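Local coordinates for protein quinone oxidoreductase (Thermus thermophilus, PDB 1IZ0) that probably reduces quinones with NADPH as the electron donor, using a Rossmann-type domain that binds the nucleotide, at residues 174-177 with 178-181. Numbering follows the deposited sequence.
With SO4 (sulfate ion), chain B.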
loop_
_atom_site.group_PDB
_atom_site.type_symbol
_atom_site.label_atom_id
_atom_site.label_comp_id
_atom_site.label_asym_id
_atom_site.label_seq_id
_atom_site.Cartn_x
_atom_site.Cartn_y
_atom_site.Cartn_z
ATOM N N ALA A 174 19.049 7.803 3.717
ATOM C CA ALA A 174 17.739 8.064 4.308
ATOM C C ALA A 174 17.811 9.489 4.837
ATOM O O ALA A 174 18.821 9.875 5.421
ATOM C CB ALA A 174 17.460 7.082 5.446
ATOM N N ALA A 175 16.760 10.278 4.637
ATOM C CA ALA A 175 16.800 11.662 5.087
ATOM C C ALA A 175 15.455 12.229 5.520
ATOM O O ALA A 175 14.406 11.738 5.118
ATOM C CB ALA A 175 17.388 12.529 3.986
ATOM N N THR A 176 15.489 13.267 6.351
ATOM C CA THR A 176 14.257 13.900 6.793
ATOM C C THR A 176 13.808 14.766 5.622
ATOM O O THR A 176 14.620 15.134 4.769
ATOM C CB THR A 176 14.483 14.792 8.021
ATOM O OG1 THR A 176 15.468 15.780 7.707
ATOM C CG2 THR A 176 14.955 13.963 9.214
ATOM N N TYR A 177 12.523 15.090 5.570
ATOM C CA TYR A 177 12.019 15.892 4.467
ATOM C C TYR A 177 12.789 17.191 4.258
ATOM O O TYR A 177 13.040 17.596 3.124
ATOM C CB TYR A 177 10.525 16.179 4.669
ATOM C CG TYR A 177 9.677 14.924 4.629
ATOM C CD1 TYR A 177 9.783 14.026 3.568
ATOM C CD2 TYR A 177 8.776 14.627 5.655
ATOM C CE1 TYR A 177 9.017 12.864 3.524
ATOM C CE2 TYR A 177 8.007 13.461 5.623
ATOM C CZ TYR A 177 8.132 12.583 4.556
ATOM O OH TYR A 177 7.381 11.419 4.513
ATOM N N ALA A 178 13.188 17.838 5.344
ATOM C CA ALA A 178 13.911 19.101 5.244
ATOM C C ALA A 178 15.245 18.972 4.507
ATOM O O ALA A 178 15.689 19.918 3.845
ATOM C CB ALA A 178 14.142 19.680 6.642
ATOM N N GLU A 179 15.885 17.811 4.613
ATOM C CA GLU A 179 17.179 17.618 3.960
ATOM C C GLU A 179 17.144 16.941 2.589
ATOM O O GLU A 179 18.179 16.812 1.940
ATOM C CB GLU A 179 18.132 16.869 4.901
ATOM C CG GLU A 179 17.471 15.792 5.743
ATOM C CD GLU A 179 18.340 15.343 6.913
ATOM O OE1 GLU A 179 18.917 16.223 7.586
ATOM O OE2 GLU A 179 18.437 14.119 7.166
ATOM N N VAL A 180 15.961 16.530 2.141
ATOM C CA VAL A 180 15.831 15.883 0.837
ATOM C C VAL A 180 16.368 16.748 -0.314
ATOM O O VAL A 180 17.059 16.247 -1.209
ATOM C CB VAL A 180 14.349 15.497 0.546
ATOM C CG1 VAL A 180 14.139 15.258 -0.960
ATOM C CG2 VAL A 180 13.993 14.222 1.310
ATOM N N PRO A 181 16.045 18.055 -0.316
ATOM C CA PRO A 181 16.525 18.933 -1.382
ATOM C C PRO A 181 18.037 18.874 -1.579
ATOM O O PRO A 181 18.520 18.799 -2.707
ATOM C CB PRO A 181 16.051 20.307 -0.923
ATOM C CG PRO A 181 14.723 19.977 -0.288
ATOM C CD PRO A 181 15.052 18.749 0.528
HETATM S S SO4 B . 6.007 10.386 7.712
HETATM O O1 SO4 B . 5.326 8.913 7.604
HETATM O O2 SO4 B . 7.437 10.144 7.696
HETATM O O3 SO4 B . 5.603 11.140 6.720
HETATM O O4 SO4 B . 5.615 10.820 9.030
#
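Glu179 places CG between its backbone N and carbonyl carbon (chi1 37°), turning the side chain back over Thr176, after which the chain runs extended beyond CG (chi2 -164°) and delivers OE2 to the start of the turn. Thr176 N donates to Glu179 OE2 at 3.2 Å in a nearly straight bond (170°), although the proton meets the anti side, tilted from the carboxylate plane; this bond resembles one half of a capping box. Ala175 CB lies 3.7 Å from Glu179 CG, lining the path of the chain. The backbone closes the same loop: Glu179 N reaches Thr176 O at 3.0 Å and Val180 N reaches Tyr177 O at 3.3 Å, two successive i to i+3 bonds. In both, the donor sits above the carbonyl plane, off the lone pairs, consistent with a tightly wound turn. Pointing the other way, Tyr177 donates its OH to sulfate O3 at 2.8 Å, with O3 in the ring plane at its edge; Ser158 and Lys162 also bind this ion. All three residues contact NADPH in this protein, so the sulfate probably mimics its 2'-phosphate, at the end of edge strand 173-176 of the Rossmann fold.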